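Local coordinates for sporozoite-specific SAG protein (Toxoplasma gondii, PDB 2WNK) that is a surface antigen related to SAG2, with two SRS domains, presumably displayed on the sporozoite stage of the parasite, at residues 13-18 against 121-126. Sequence-based numbering, arbitrary orientation.
Sequences ISFTVE and CGVHIL
Ile13 pairs with Val123, and from there strand 13-17 runs parallel to strand 121-126, the two directions differing by 19°. Five backbone hydrogen bonds join them, all involving odd-numbered residues of the first strand: Ile13 N to Gly122 O, His124 N to Ile13 O, Phe15 N to His124 O, Leu126 N to Phe15 O, and Val17 N to Leu126 O, the last at 2.7 Å. Four carbonyl oxygens also meet a CA-H, as where Ser14 CA lies 3.2 Å from His124 O. Ile13, Phe15, Val17, Val123 and Ile125 share the apolar face. Ile13 CG1 lies 3.9 Å from Val123 CG2, the two side chains side by side and pointing the same way. Chi1 (-55°) sets Phe15 CG anti to the carbonyl carbon, and the ring beyond it meets Val123 CG1 with its edge, CE2 to CG1 4.1 Å. The Val17 and Ile125 side chains cross obliquely, with Val17 CG2 3.9 Å from Ile125 CG2. Strand 22-28 adds Val24 and Phe26 to this apolar layer. On the other face Thr16 and Leu126 lie side by side, Thr16 CG2 3.5 Å from Leu126 O, and Ser14 neighbours His124, whose ring stacks with Phe97 and whose NE2 is hydrogen-bonded to Ser95 OG. Cys121 is disulfide-bonded to Cys6. First and last strands of the first SRS domain thus close side by side, a parallel edge pairing in an otherwise antiparallel sheet, consistent with the beta-sandwich of the SAG family.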
ATOM      1  N   ILE A  13      15.707  -2.470 -12.244  1.00 17.03           N
ATOM      2  CA  ILE A  13      15.439  -2.542 -10.820  1.00 16.59           C
ATOM      3  C   ILE A  13      13.928  -2.422 -10.712  1.00 16.71           C
ATOM      4  O   ILE A  13      13.277  -1.792 -11.573  1.00 16.39           O
ATOM      5  CB  ILE A  13      16.149  -1.409 -10.018  1.00 17.08           C
ATOM      6  CG1 ILE A  13      15.670  -0.027 -10.454  1.00 16.36           C
ATOM      7  CG2 ILE A  13      17.686  -1.532 -10.127  1.00 17.02           C
ATOM      8  CD1 ILE A  13      16.245   1.074  -9.590  1.00 17.08           C
ATOM      9  N   SER A  14      13.364  -3.076  -9.699  1.00 17.07           N
ATOM     10  CA  SER A  14      11.927  -3.123  -9.583  1.00 17.53           C
ATOM     11  C   SER A  14      11.459  -2.716  -8.199  1.00 16.65           C
ATOM     12  O   SER A  14      12.137  -2.956  -7.182  1.00 16.01           O
ATOM     13  CB  SER A  14      11.366  -4.489  -9.949  1.00 17.77           C
ATOM     14  OG  SER A  14      12.006  -5.499  -9.192  1.00 23.00           O
ATOM     15  N   PHE A  15      10.303  -2.062  -8.186  1.00 16.31           N
ATOM     16  CA  PHE A  15       9.664  -1.700  -6.934  1.00 17.21           C
ATOM     17  C   PHE A  15       8.201  -2.048  -7.011  1.00 17.47           C
ATOM     18  O   PHE A  15       7.651  -2.202  -8.101  1.00 17.34           O
ATOM     19  CB  PHE A  15       9.776  -0.201  -6.683  1.00 16.65           C
ATOM     20  CG  PHE A  15      11.153   0.319  -6.712  1.00 17.21           C
ATOM     21  CD1 PHE A  15      11.895   0.480  -5.540  1.00 17.14           C
ATOM     22  CD2 PHE A  15      11.718   0.716  -7.921  1.00 15.12           C
ATOM     23  CE1 PHE A  15      13.168   1.008  -5.587  1.00 17.14           C
ATOM     24  CE2 PHE A  15      13.006   1.240  -7.960  1.00 17.69           C
ATOM     25  CZ  PHE A  15      13.732   1.381  -6.806  1.00 19.37           C
ATOM     26  N   THR A  16       7.565  -2.142  -5.849  1.00 18.73           N
ATOM     27  CA  THR A  16       6.138  -2.388  -5.795  1.00 20.22           C
ATOM     28  C   THR A  16       5.484  -1.368  -4.859  1.00 20.35           C
ATOM     29  O   THR A  16       6.000  -1.098  -3.761  1.00 21.87           O
ATOM     30  CB  THR A  16       5.847  -3.802  -5.287  1.00 20.85           C
ATOM     31  OG1 THR A  16       6.514  -4.766  -6.116  1.00 22.39           O
ATOM     32  CG2 THR A  16       4.355  -4.077  -5.299  1.00 21.63           C
ATOM     33  N   VAL A  17       4.371  -0.797  -5.293  1.00 19.31           N
ATOM     34  CA  VAL A  17       3.600   0.110  -4.457  1.00 19.46           C
ATOM     35  C   VAL A  17       2.406  -0.673  -3.914  1.00 19.69           C
ATOM     36  O   VAL A  17       1.562  -1.139  -4.670  1.00 18.35           O
ATOM     37  CB  VAL A  17       3.122   1.363  -5.227  1.00 19.24           C
ATOM     38  CG1 VAL A  17       2.211   2.225  -4.336  1.00 20.59           C
ATOM     39  CG2 VAL A  17       4.338   2.212  -5.707  1.00 17.58           C
ATOM     40  N   GLU A  18       2.331  -0.788  -2.595  1.00 19.94           N
ATOM     41  CA  GLU A  18       1.354  -1.668  -1.948  1.00 21.28           C
ATOM     42  C   GLU A  18       0.186  -0.918  -1.297  1.00 20.36           C
ATOM     43  O   GLU A  18      -0.890  -1.487  -1.063  1.00 20.68           O
ATOM     44  CB  GLU A  18       2.071  -2.495  -0.885  1.00 21.60           C
ATOM     45  CG  GLU A  18       3.369  -3.113  -1.375  1.00 24.88           C
ATOM     46  CD  GLU A  18       3.246  -4.601  -1.609  1.00 28.05           C
ATOM     47  OE1 GLU A  18       4.287  -5.300  -1.507  1.00 29.15           O
ATOM     48  OE2 GLU A  18       2.110  -5.068  -1.864  1.00 29.19           O
ATOM     49  N   CYS A 121      19.356   1.620 -18.180  1.00 12.68           N
ATOM     50  CA  CYS A 121      18.956   0.793 -17.051  1.00 12.87           C
ATOM     51  C   CYS A 121      17.469   1.035 -16.835  1.00 12.92           C
ATOM     52  O   CYS A 121      17.013   2.180 -16.938  1.00 12.62           O
ATOM     53  CB  CYS A 121      19.794   1.148 -15.779  1.00 14.09           C
ATOM     54  SG  CYS A 121      19.379   0.104 -14.339  1.00 14.27           S
ATOM     55  N   GLY A 122      16.693  -0.018 -16.559  1.00 12.64           N
ATOM     56  CA  GLY A 122      15.234   0.095 -16.541  1.00 11.20           C
ATOM     57  C   GLY A 122      14.721   0.108 -15.098  1.00 12.38           C
ATOM     58  O   GLY A 122      15.318  -0.503 -14.206  1.00 13.17           O
ATOM     59  N   VAL A 123      13.647   0.856 -14.881  1.00 12.64           N
ATOM     60  CA  VAL A 123      12.972   0.940 -13.592  1.00 13.61           C
ATOM     61  C   VAL A 123      11.542   0.512 -13.807  1.00 13.89           C
ATOM     62  O   VAL A 123      10.846   1.102 -14.647  1.00 15.31           O
ATOM     63  CB  VAL A 123      12.946   2.372 -13.097  1.00 13.22           C
ATOM     64  CG1 VAL A 123      12.094   2.468 -11.796  1.00 13.30           C
ATOM     65  CG2 VAL A 123      14.362   2.832 -12.819  1.00 13.21           C
ATOM     66  N   HIS A 124      11.136  -0.553 -13.123  1.00 13.99           N
ATOM     67  CA  HIS A 124       9.793  -1.084 -13.260  1.00 15.09           C
ATOM     68  C   HIS A 124       9.089  -0.871 -11.917  1.00 15.60           C
ATOM     69  O   HIS A 124       9.579  -1.360 -10.884  1.00 15.87           O
ATOM     70  CB  HIS A 124       9.852  -2.560 -13.553  1.00 14.61           C
ATOM     71  CG  HIS A 124       8.511  -3.220 -13.519  1.00 19.69           C
ATOM     72  ND1 HIS A 124       8.310  -4.452 -12.943  1.00 23.57           N
ATOM     73  CD2 HIS A 124       7.294  -2.795 -13.937  1.00 18.55           C
ATOM     74  CE1 HIS A 124       7.030  -4.776 -13.032  1.00 24.89           C
ATOM     75  NE2 HIS A 124       6.392  -3.788 -13.634  1.00 22.12           N
ATOM     76  N   ILE A 125       7.972  -0.153 -11.936  1.00 14.25           N
ATOM     77  CA  ILE A 125       7.199   0.041 -10.710  1.00 12.96           C
ATOM     78  C   ILE A 125       5.863  -0.665 -10.884  1.00 14.46           C
ATOM     79  O   ILE A 125       5.083  -0.313 -11.787  1.00 14.82           O
ATOM     80  CB  ILE A 125       6.991   1.516 -10.362  1.00 12.98           C
ATOM     81  CG1 ILE A 125       8.353   2.227 -10.203  1.00 13.56           C
ATOM     82  CG2 ILE A 125       6.135   1.602  -9.088  1.00 13.90           C
ATOM     83  CD1 ILE A 125       8.279   3.770 -10.160  1.00 16.52           C
ATOM     84  N   LEU A 126       5.644  -1.681 -10.054  1.00 14.13           N
ATOM     85  CA  LEU A 126       4.380  -2.424 -10.012  1.00 15.63           C
ATOM     86  C   LEU A 126       3.453  -1.779  -8.974  1.00 16.21           C
ATOM     87  O   LEU A 126       3.811  -1.661  -7.808  1.00 14.89           O
ATOM     88  CB  LEU A 126       4.631  -3.883  -9.643  1.00 16.89           C
ATOM     89  CG  LEU A 126       3.321  -4.695  -9.634  1.00 17.94           C
ATOM     90  CD1 LEU A 126       2.699  -4.726 -11.002  1.00 18.85           C
ATOM     91  CD2 LEU A 126       3.474  -6.105  -9.065  1.00 20.88           C
TER